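Local coordinates for similar to yteR (Bacilus subtilis) (Clostridium acetobutylicum, PDB 4WU0), which is a family GH105 glycoside hydrolase that probably removes unsaturated galacturonic acid from the ends of pectin-derived rhamnogalacturonan fragments, at residues Glu71-Ile74 with Asp75-Asn78; Trp118-Asn121 with Ile122-His125; Glu293-Lys296 with Gly297-Glu301. All coordinates share one frame; numbering follows the deposited sequence.

How the contacts relate
From the N terminus, contact 1 comes first, a turn in the loop between helices 44-54 and 80-90. Contact 2 follows as a second tight turn, between helix 93-108 and strand 126-128. Both are local turns, while contact 3 closes no loop and runs along one helix, 288-302. The three run in series, neither enclosing nor crossing one another. Contacts 1 and 2 nonetheless meet: Ile74 N lies 2.9 Å from His119 O and Tyr72 O 3.0 Å from Asn121 N, both probable hydrogen bonds that join the two loops. Contact 3 lies on the opposite side of the chain's centre, its centre about 32 Å from that of contact 1 and about 36 Å from that of contact 2.

Contact 1: residues Glu71-Ile74 with Asp75-Asn78; sequences EYNI and DHLN
Asn73 and His76 lie flat against each other where an Asx turn, Asn73 to Asp75, opens the helix-like bend, part of the loop leading into helix 80-90 of the (alpha/alpha)6 barrel on which family GH105 is built. The carboxamide stacks over one face of the imidazole, the two planes 23° apart, with ND2 displaced toward the rim and 3.5 Å from His76 CE1. Over the same face Asn73 CB makes a CH-pi contact, 4.0 Å from the ring centroid. Because Asn73 CG stands anti to the backbone N (chi1 180°), the amide is carried forward over the turn. Its OD1 accepts the backbone N-H of Asp75 at 2.9 Å, arriving tilted 34° from the amide carbonyl plane. Asparagine suits this place because its oxygen closes the turn while its nitrogen remains available as a donor. Two successive backbone bonds, His76 N to Asn73 O and Leu77 N to Ile74 O, each 3.1 Å, wind the chain into a helix-like shape. The aliphatic residues serve the buried side: Ile74 CD1 meets Leu77 CD1 at 3.9 Å, and Leu77 also packs on Phe138 of helix 129-146 and Ile106 of helix 93-108. Trp23 meets the His76 ring edge-to-face. On the polar side one water fixes the amide further, accepting from Asn73 ND2 at 2.9 Å and donating to Asp75 OD2 at 2.7 Å.

Contact 2: residues Trp118-Asn121 with Ile122-His125; sequences WHKN and IYPH
Trp118 turns CG to the side opposite its carbonyl carbon (chi1 -68°), which lays the indole over the Pro124-His125 backbone, while Lys120, also bent back beside its own N at chi1 -54° and extended from there on, runs alongside Tyr123. Pro124 CA sits over the six-membered ring of Trp118, 3.6 Å from its centroid, in a CH-pi contact. Pro124 CB reaches the outer part of the indole, 3.6 Å from Trp118 CZ3, and the peptide N of His125 rests above the same face. Proline suits this position, offering a compact, rigid apolar surface to a broad aromatic one. His125 points the same way as the indole and takes the edge of Trp118 on its face, the planes 66° apart and the six-membered ring centroid 5.1 Å from that of the imidazole. A water ties the two side chains, accepting from Trp118 NE1 at 3.1 Å and lying 2.7 Å from His125 ND1 in the plane of that ring.

The second pair lies side by side. Lys120 CD comes within 3.7 Å of Tyr123 CE2, so the methylene chain supplies apolar contact while its ammonium NZ reaches a water shared with Tyr123 OH. Tyr123 and His119 both meet the ring of Trp128, Tyr123 at an inclined angle and His119 by stacking. In the backbone, Tyr123 N donates to Lys120 O at 2.9 Å, the closing bond of a type I beta turn, here in the connection that delivers the chain to the two-stranded antiparallel sheet of 126-128 and 177-179.

Contact 3: residues Glu293-Lys296 with Gly297-Glu301; sequences EAYK and GLINE
Helix 288-302 brings Tyr295 against Leu298 and Ile299, its neighbours one turn on, and the backbone beneath them forms mainly i to i+4 bonds. Gly297 N donates to Glu293 O at 2.9 Å, Leu298 N to Ala294 O at 3.0 Å and Asn300 N to Lys296 O at 2.9 Å. Tyr295 O is held less firmly, by weak bonds from both Leu298 N and Ile299 N. With CG anti to the backbone N (chi1 -180°), the Tyr295 ring projects outward from the helix. The Leu298 side chain crosses that of Tyr295 at about a right angle, CD1 lying 3.9 Å from Tyr295 CD1. Ile299 approaches obliquely, its CD1 4.1 Å from Tyr295 CZ. Tyrosine fits this position since its ring joins the apolar packing, stacked with Tyr358, while its OH is hydrogen-bonded to Ser355 OG. The small, buried Ala294 touches Val271 of helix 264-279, and the charged Lys296 suits the exposed side. Tyr295 and Ile299 also share Phe351 of helix 345-360 and Tyr4 of helix 4-14, joining residues near both chain ends through the helix-on-helix packing of an (alpha/alpha)6 barrel.

Contact 1: residues Glu71-Ile74 with Asp75-Asn78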
ATOM      1  N   GLU A  71      18.581 -10.368  -1.637  1.00 22.77           N
ATOM      2  CA  GLU A  71      18.328  -9.234  -2.518  1.00 21.38           C
ATOM      3  C   GLU A  71      17.985  -7.981  -1.725  1.00 20.51           C
ATOM      4  O   GLU A  71      18.078  -6.875  -2.252  1.00 22.42           O
ATOM      5  CB  GLU A  71      17.201  -9.560  -3.503  1.00 26.83           C
ATOM      6  CG  GLU A  71      17.700 -10.515  -4.581  1.00 38.17           C
ATOM      7  CD  GLU A  71      16.615 -11.018  -5.504  1.00 41.15           C
ATOM      8  OE1 GLU A  71      15.428 -10.643  -5.316  1.00 36.44           O
ATOM      9  OE2 GLU A  71      16.969 -11.801  -6.422  1.00 38.35           O
ATOM     10  N   TYR A  72      17.563  -8.173  -0.477  1.00 19.69           N
ATOM     11  CA  TYR A  72      17.150  -7.084   0.411  1.00 18.97           C
ATOM     12  C   TYR A  72      16.214  -6.114  -0.337  1.00 18.19           C
ATOM     13  O   TYR A  72      16.473  -4.925  -0.455  1.00 18.54           O
ATOM     14  CB  TYR A  72      18.377  -6.404   1.051  1.00 20.13           C
ATOM     15  CG  TYR A  72      18.998  -7.299   2.108  1.00 20.71           C
ATOM     16  CD1 TYR A  72      18.311  -7.577   3.275  1.00 19.94           C
ATOM     17  CD2 TYR A  72      20.227  -7.912   1.915  1.00 22.19           C
ATOM     18  CE1 TYR A  72      18.828  -8.402   4.232  1.00 20.62           C
ATOM     19  CE2 TYR A  72      20.761  -8.750   2.875  1.00 22.87           C
ATOM     20  CZ  TYR A  72      20.050  -8.991   4.030  1.00 22.07           C
ATOM     21  OH  TYR A  72      20.574  -9.826   4.986  1.00 22.94           O
ATOM     22  N   ASN A  73      15.118  -6.676  -0.826  1.00 17.27           N
ATOM     23  CA  ASN A  73      14.082  -5.945  -1.548  1.00 17.95           C
ATOM     24  C   ASN A  73      12.927  -5.740  -0.577  1.00 17.55           C
ATOM     25  O   ASN A  73      12.321  -6.711  -0.141  1.00 15.22           O
ATOM     26  CB  ASN A  73      13.635  -6.770  -2.766  1.00 16.61           C
ATOM     27  CG  ASN A  73      12.553  -6.094  -3.589  1.00 19.45           C
ATOM     28  OD1 ASN A  73      11.851  -5.191  -3.119  1.00 19.14           O
ATOM     29  ND2 ASN A  73      12.382  -6.561  -4.831  1.00 20.52           N
ATOM     30  N   ILE A  74      12.635  -4.499  -0.184  1.00 13.04           N
ATOM     31  CA  ILE A  74      11.611  -4.290   0.829  1.00 13.35           C
ATOM     32  C   ILE A  74      10.226  -4.773   0.365  1.00 13.81           C
ATOM     33  O   ILE A  74       9.403  -5.176   1.203  1.00 13.78           O
ATOM     34  CB  ILE A  74      11.560  -2.810   1.310  1.00 16.00           C
ATOM     35  CG1 ILE A  74      10.985  -2.698   2.717  1.00 17.67           C
ATOM     36  CG2 ILE A  74      10.781  -1.929   0.346  1.00 16.39           C
ATOM     37  CD1 ILE A  74      11.936  -3.127   3.788  1.00 20.96           C
ATOM     38  N   ASP A  75       9.987  -4.754  -0.939  1.00 13.92           N
ATOM     39  CA  ASP A  75       8.707  -5.208  -1.513  1.00 13.00           C
ATOM     40  C   ASP A  75       8.418  -6.635  -1.126  1.00 14.05           C
ATOM     41  O   ASP A  75       7.248  -7.018  -0.993  1.00 15.15           O
ATOM     42  CB  ASP A  75       8.665  -5.151  -3.042  1.00 15.09           C
ATOM     43  CG  ASP A  75       8.624  -3.755  -3.594  1.00 18.74           C
ATOM     44  OD1 ASP A  75       8.294  -2.808  -2.862  1.00 18.73           O
ATOM     45  OD2 ASP A  75       8.930  -3.599  -4.786  1.00 17.63           O
ATOM     46  N   HIS A  76       9.473  -7.434  -0.975  1.00 14.55           N
ATOM     47  CA  HIS A  76       9.327  -8.861  -0.690  1.00 13.99           C
ATOM     48  C   HIS A  76       8.786  -9.177   0.698  1.00 14.16           C
ATOM     49  O   HIS A  76       8.458 -10.331   0.967  1.00 15.31           O
ATOM     50  CB  HIS A  76      10.667  -9.568  -0.859  1.00 15.55           C
ATOM     51  CG  HIS A  76      11.040  -9.791  -2.280  1.00 17.08           C
ATOM     52  ND1 HIS A  76      10.258  -9.354  -3.324  1.00 21.82           N
ATOM     53  CD2 HIS A  76      12.094 -10.424  -2.840  1.00 21.25           C
ATOM     54  CE1 HIS A  76      10.820  -9.705  -4.468  1.00 26.89           C
ATOM     55  NE2 HIS A  76      11.931 -10.356  -4.200  1.00 29.46           N
ATOM     56  N   LEU A  77       8.661  -8.177   1.570  1.00 12.08           N
ATOM     57  CA  LEU A  77       8.071  -8.376   2.892  1.00 11.24           C
ATOM     58  C   LEU A  77       6.550  -8.263   2.914  1.00 12.10           C
ATOM     59  O   LEU A  77       5.904  -8.758   3.830  1.00 13.01           O
ATOM     60  CB  LEU A  77       8.674  -7.403   3.908  1.00 12.24           C
ATOM     61  CG  LEU A  77      10.186  -7.546   4.064  1.00 14.10           C
ATOM     62  CD1 LEU A  77      10.670  -6.556   5.105  1.00 17.73           C
ATOM     63  CD2 LEU A  77      10.614  -8.956   4.449  1.00 19.51           C
ATOM     64  N   ASN A  78       5.968  -7.602   1.927  1.00 12.02           N
ATOM     65  CA  ASN A  78       4.547  -7.302   2.028  1.00 12.95           C
ATOM     66  C   ASN A  78       3.664  -8.543   2.159  1.00 13.46           C
ATOM     67  O   ASN A  78       2.675  -8.530   2.879  1.00 12.84           O
ATOM     68  CB  ASN A  78       4.047  -6.506   0.849  1.00 11.79           C
ATOM     69  CG  ASN A  78       2.683  -5.904   1.136  1.00 12.14           C
ATOM     70  OD1 ASN A  78       2.541  -5.128   2.073  1.00 13.64           O
ATOM     71  ND2 ASN A  78       1.673  -6.300   0.390  1.00 13.56           N
TER
HETATM   72  O   HOH W   1      10.126  -5.408  -6.327  1.00 19.46           O

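Contact 2: residues Trp118-Asn121 with Ile122-His125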
ATOM      1  N   TRP A 118      16.538   1.004   3.465  1.00 14.77           N
ATOM      2  CA  TRP A 118      16.658   1.239   2.037  1.00 14.62           C
ATOM      3  C   TRP A 118      15.511   0.525   1.307  1.00 16.03           C
ATOM      4  O   TRP A 118      15.109  -0.576   1.666  1.00 15.28           O
ATOM      5  CB  TRP A 118      17.940   0.634   1.480  1.00 15.37           C
ATOM      6  CG  TRP A 118      19.217   1.259   1.905  1.00 17.12           C
ATOM      7  CD1 TRP A 118      19.389   2.332   2.741  1.00 17.35           C
ATOM      8  CD2 TRP A 118      20.525   0.863   1.487  1.00 17.59           C
ATOM      9  NE1 TRP A 118      20.730   2.620   2.868  1.00 18.54           N
ATOM     10  CE2 TRP A 118      21.450   1.719   2.124  1.00 18.54           C
ATOM     11  CE3 TRP A 118      21.006  -0.153   0.652  1.00 19.54           C
ATOM     12  CZ2 TRP A 118      22.820   1.614   1.924  1.00 19.61           C
ATOM     13  CZ3 TRP A 118      22.373  -0.268   0.462  1.00 22.27           C
ATOM     14  CH2 TRP A 118      23.267   0.607   1.101  1.00 22.35           C
ATOM     15  N   HIS A 119      15.009   1.148   0.259  1.00 15.95           N
ATOM     16  CA  HIS A 119      13.941   0.536  -0.513  1.00 14.03           C
ATOM     17  C   HIS A 119      14.362  -0.855  -1.066  1.00 14.76           C
ATOM     18  O   HIS A 119      13.605  -1.846  -0.954  1.00 14.46           O
ATOM     19  CB  HIS A 119      13.515   1.457  -1.641  1.00 13.21           C
ATOM     20  CG  HIS A 119      12.245   1.013  -2.270  1.00 14.78           C
ATOM     21  ND1 HIS A 119      11.078   0.914  -1.542  1.00 15.37           N
ATOM     22  CD2 HIS A 119      11.964   0.566  -3.514  1.00 17.97           C
ATOM     23  CE1 HIS A 119      10.126   0.433  -2.320  1.00 12.43           C
ATOM     24  NE2 HIS A 119      10.638   0.217  -3.519  1.00 15.76           N
ATOM     25  N   LYS A 120      15.554  -0.940  -1.654  1.00 14.87           N
ATOM     26  CA  LYS A 120      16.120  -2.214  -2.073  1.00 14.88           C
ATOM     27  C   LYS A 120      17.638  -2.092  -2.028  1.00 15.71           C
ATOM     28  O   LYS A 120      18.183  -0.984  -2.071  1.00 16.79           O
ATOM     29  CB  LYS A 120      15.753  -2.604  -3.514  1.00 14.99           C
ATOM     30  CG  LYS A 120      14.266  -2.619  -3.841  1.00 14.38           C
ATOM     31  CD  LYS A 120      14.013  -3.132  -5.263  1.00 15.99           C
ATOM     32  CE  LYS A 120      12.536  -3.056  -5.615  1.00 15.25           C
ATOM     33  NZ  LYS A 120      12.300  -3.574  -6.978  1.00 19.29           N
ATOM     34  N   ASN A 121      18.330  -3.220  -1.992  1.00 18.10           N
ATOM     35  CA  ASN A 121      19.792  -3.189  -2.098  1.00 17.32           C
ATOM     36  C   ASN A 121      20.251  -2.452  -3.366  1.00 18.95           C
ATOM     37  O   ASN A 121      21.287  -1.761  -3.344  1.00 19.98           O
ATOM     38  CB  ASN A 121      20.367  -4.616  -2.075  1.00 18.08           C
ATOM     39  CG  ASN A 121      21.535  -4.780  -1.114  1.00 31.82           C
ATOM     40  OD1 ASN A 121      21.803  -3.934  -0.256  1.00 24.69           O
ATOM     41  ND2 ASN A 121      22.228  -5.900  -1.245  1.00 33.24           N
ATOM     42  N   ILE A 122      19.481  -2.564  -4.455  1.00 18.65           N
ATOM     43  CA  ILE A 122      19.860  -1.908  -5.715  1.00 19.34           C
ATOM     44  C   ILE A 122      19.538  -0.416  -5.719  1.00 18.44           C
ATOM     45  O   ILE A 122      19.894   0.298  -6.670  1.00 20.36           O
ATOM     46  CB  ILE A 122      19.197  -2.542  -6.971  1.00 19.65           C
ATOM     47  CG1 ILE A 122      17.676  -2.495  -6.855  1.00 18.94           C
ATOM     48  CG2 ILE A 122      19.727  -3.955  -7.216  1.00 21.06           C
ATOM     49  CD1 ILE A 122      16.982  -2.854  -8.149  1.00 24.00           C
ATOM     50  N   TYR A 123      18.892   0.047  -4.649  1.00 17.56           N
ATOM     51  CA  TYR A 123      18.570   1.466  -4.470  1.00 16.67           C
ATOM     52  C   TYR A 123      19.187   2.008  -3.182  1.00 17.01           C
ATOM     53  O   TYR A 123      18.497   2.429  -2.244  1.00 17.36           O
ATOM     54  CB  TYR A 123      17.055   1.673  -4.475  1.00 16.34           C
ATOM     55  CG  TYR A 123      16.385   1.280  -5.775  1.00 15.22           C
ATOM     56  CD1 TYR A 123      16.867   1.743  -6.997  1.00 19.71           C
ATOM     57  CD2 TYR A 123      15.296   0.435  -5.781  1.00 17.19           C
ATOM     58  CE1 TYR A 123      16.264   1.375  -8.196  1.00 20.88           C
ATOM     59  CE2 TYR A 123      14.686   0.049  -6.982  1.00 20.55           C
ATOM     60  CZ  TYR A 123      15.177   0.527  -8.176  1.00 21.47           C
ATOM     61  OH  TYR A 123      14.567   0.147  -9.352  1.00 22.91           O
ATOM     62  N   PRO A 124      20.509   2.001  -3.129  1.00 17.44           N
ATOM     63  CA  PRO A 124      21.160   2.363  -1.867  1.00 17.66           C
ATOM     64  C   PRO A 124      20.853   3.786  -1.465  1.00 17.95           C
ATOM     65  O   PRO A 124      20.817   4.658  -2.325  1.00 18.83           O
ATOM     66  CB  PRO A 124      22.645   2.220  -2.190  1.00 21.66           C
ATOM     67  CG  PRO A 124      22.731   2.394  -3.654  1.00 23.63           C
ATOM     68  CD  PRO A 124      21.481   1.773  -4.208  1.00 22.63           C
ATOM     69  N   HIS A 125      20.631   3.990  -0.168  1.00 17.21           N
ATOM     70  CA  HIS A 125      20.423   5.307   0.435  1.00 17.17           C
ATOM     71  C   HIS A 125      19.063   5.900   0.116  1.00 16.93           C
ATOM     72  O   HIS A 125      18.839   7.068   0.409  1.00 18.29           O
ATOM     73  CB  HIS A 125      21.518   6.304   0.020  1.00 18.30           C
ATOM     74  CG  HIS A 125      22.891   5.713  -0.010  1.00 19.11           C
ATOM     75  ND1 HIS A 125      23.511   5.214   1.113  1.00 19.60           N
ATOM     76  CD2 HIS A 125      23.747   5.511  -1.035  1.00 22.91           C
ATOM     77  CE1 HIS A 125      24.702   4.741   0.783  1.00 22.73           C
ATOM     78  NE2 HIS A 125      24.871   4.916  -0.513  1.00 23.25           N
TER
HETATM   79  O   HOH W   2      22.385   5.212   3.538  1.00 24.29           O
HETATM   80  O   HOH W   3      12.234  -1.331  -9.308  1.00 15.73           O

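Contact 3: residues Glu293-Lys296 with Gly297-Glu301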
ATOM      1  N   GLU A 293     -18.599   9.964  -0.241  1.00 16.61           N
ATOM      2  CA  GLU A 293     -18.693  10.550  -1.575  1.00 15.36           C
ATOM      3  C   GLU A 293     -17.505  10.147  -2.446  1.00 15.73           C
ATOM      4  O   GLU A 293     -17.658   9.834  -3.635  1.00 17.54           O
ATOM      5  CB  GLU A 293     -18.783  12.068  -1.434  1.00 19.00           C
ATOM      6  CG  GLU A 293     -18.845  12.825  -2.696  1.00 34.50           C
ATOM      7  CD  GLU A 293     -18.883  14.331  -2.446  1.00 45.21           C
ATOM      8  OE1 GLU A 293     -17.952  14.857  -1.772  1.00 37.35           O
ATOM      9  OE2 GLU A 293     -19.843  14.979  -2.918  1.00 45.93           O
ATOM     10  N   ALA A 294     -16.323  10.115  -1.849  1.00 13.61           N
ATOM     11  CA  ALA A 294     -15.121   9.725  -2.575  1.00 13.68           C
ATOM     12  C   ALA A 294     -15.190   8.252  -2.972  1.00 14.19           C
ATOM     13  O   ALA A 294     -14.805   7.885  -4.087  1.00 13.44           O
ATOM     14  CB  ALA A 294     -13.851  10.008  -1.745  1.00 15.66           C
ATOM     15  N   TYR A 295     -15.678   7.411  -2.062  1.00 13.93           N
ATOM     16  CA  TYR A 295     -15.891   6.013  -2.376  1.00 12.70           C
ATOM     17  C   TYR A 295     -16.819   5.852  -3.568  1.00 13.93           C
ATOM     18  O   TYR A 295     -16.530   5.089  -4.488  1.00 15.20           O
ATOM     19  CB  TYR A 295     -16.457   5.228  -1.191  1.00 15.54           C
ATOM     20  CG  TYR A 295     -16.652   3.791  -1.579  1.00 13.53           C
ATOM     21  CD1 TYR A 295     -15.574   2.927  -1.667  1.00 12.93           C
ATOM     22  CD2 TYR A 295     -17.904   3.301  -1.914  1.00 14.64           C
ATOM     23  CE1 TYR A 295     -15.747   1.620  -2.073  1.00 13.07           C
ATOM     24  CE2 TYR A 295     -18.080   1.995  -2.319  1.00 14.40           C
ATOM     25  CZ  TYR A 295     -16.997   1.157  -2.398  1.00 14.97           C
ATOM     26  OH  TYR A 295     -17.190  -0.154  -2.788  1.00 15.01           O
ATOM     27  N   LYS A 296     -17.954   6.534  -3.558  1.00 14.85           N
ATOM     28  CA  LYS A 296     -18.864   6.441  -4.683  1.00 14.95           C
ATOM     29  C   LYS A 296     -18.198   6.948  -5.976  1.00 17.71           C
ATOM     30  O   LYS A 296     -18.466   6.448  -7.070  1.00 16.52           O
ATOM     31  CB  LYS A 296     -20.157   7.194  -4.372  1.00 17.44           C
ATOM     32  CG  LYS A 296     -21.063   6.364  -3.464  1.00 21.03           C
ATOM     33  CD  LYS A 296     -22.422   6.963  -3.266  1.00 37.93           C
ATOM     34  CE  LYS A 296     -22.291   8.252  -2.513  1.00 49.90           C
ATOM     35  NZ  LYS A 296     -23.606   8.844  -2.119  1.00 54.79           N
ATOM     36  N   GLY A 297     -17.285   7.903  -5.833  1.00 14.75           N
ATOM     37  CA  GLY A 297     -16.493   8.366  -6.955  1.00 15.90           C
ATOM     38  C   GLY A 297     -15.617   7.286  -7.555  1.00 13.57           C
ATOM     39  O   GLY A 297     -15.410   7.235  -8.760  1.00 15.38           O
ATOM     40  N   LEU A 298     -15.072   6.406  -6.725  1.00 13.50           N
ATOM     41  CA  LEU A 298     -14.313   5.276  -7.263  1.00 11.93           C
ATOM     42  C   LEU A 298     -15.182   4.426  -8.205  1.00 14.50           C
ATOM     43  O   LEU A 298     -14.749   3.984  -9.273  1.00 14.59           O
ATOM     44  CB  LEU A 298     -13.820   4.386  -6.130  1.00 14.05           C
ATOM     45  CG  LEU A 298     -12.949   4.982  -5.044  1.00 13.60           C
ATOM     46  CD1 LEU A 298     -12.671   3.912  -4.006  1.00 13.96           C
ATOM     47  CD2 LEU A 298     -11.658   5.468  -5.645  1.00 12.74           C
ATOM     48  N   ILE A 299     -16.396   4.137  -7.781  1.00 13.28           N
ATOM     49  CA  ILE A 299     -17.310   3.322  -8.575  1.00 14.43           C
ATOM     50  C   ILE A 299     -17.638   4.040  -9.874  1.00 15.24           C
ATOM     51  O   ILE A 299     -17.605   3.444 -10.968  1.00 15.10           O
ATOM     52  CB  ILE A 299     -18.630   3.063  -7.828  1.00 17.05           C
ATOM     53  CG1 ILE A 299     -18.378   2.420  -6.458  1.00 24.68           C
ATOM     54  CG2 ILE A 299     -19.581   2.213  -8.658  1.00 17.41           C
ATOM     55  CD1 ILE A 299     -17.665   1.116  -6.493  1.00 29.59           C
ATOM     56  N   ASN A 300     -18.002   5.318  -9.754  1.00 15.15           N
ATOM     57  CA  ASN A 300     -18.381   6.094 -10.929  1.00 18.88           C
ATOM     58  C   ASN A 300     -17.249   6.173 -11.967  1.00 16.65           C
ATOM     59  O   ASN A 300     -17.477   6.016 -13.163  1.00 17.72           O
ATOM     60  CB  ASN A 300     -18.792   7.516 -10.531  1.00 20.25           C
ATOM     61  CG  ASN A 300     -20.078   7.556  -9.735  1.00 32.19           C
ATOM     62  OD1 ASN A 300     -20.904   6.646  -9.816  1.00 29.81           O
ATOM     63  ND2 ASN A 300     -20.263   8.632  -8.972  1.00 38.08           N
ATOM     64  N   GLU A 301     -16.031   6.434 -11.519  1.00 14.55           N
ATOM     65  CA  GLU A 301     -14.933   6.675 -12.452  1.00 17.07           C
ATOM     66  C   GLU A 301     -14.270   5.406 -12.960  1.00 17.96           C
ATOM     67  O   GLU A 301     -13.736   5.385 -14.080  1.00 18.72           O
ATOM     68  CB  GLU A 301     -13.855   7.524 -11.801  1.00 15.14           C
ATOM     69  CG  GLU A 301     -14.306   8.904 -11.389  1.00 16.45           C
ATOM     70  CD  GLU A 301     -14.872   9.731 -12.528  1.00 24.27           C
ATOM     71  OE1 GLU A 301     -14.300   9.691 -13.627  1.00 24.75           O
ATOM     72  OE2 GLU A 301     -15.879  10.429 -12.314  1.00 22.65           O
TER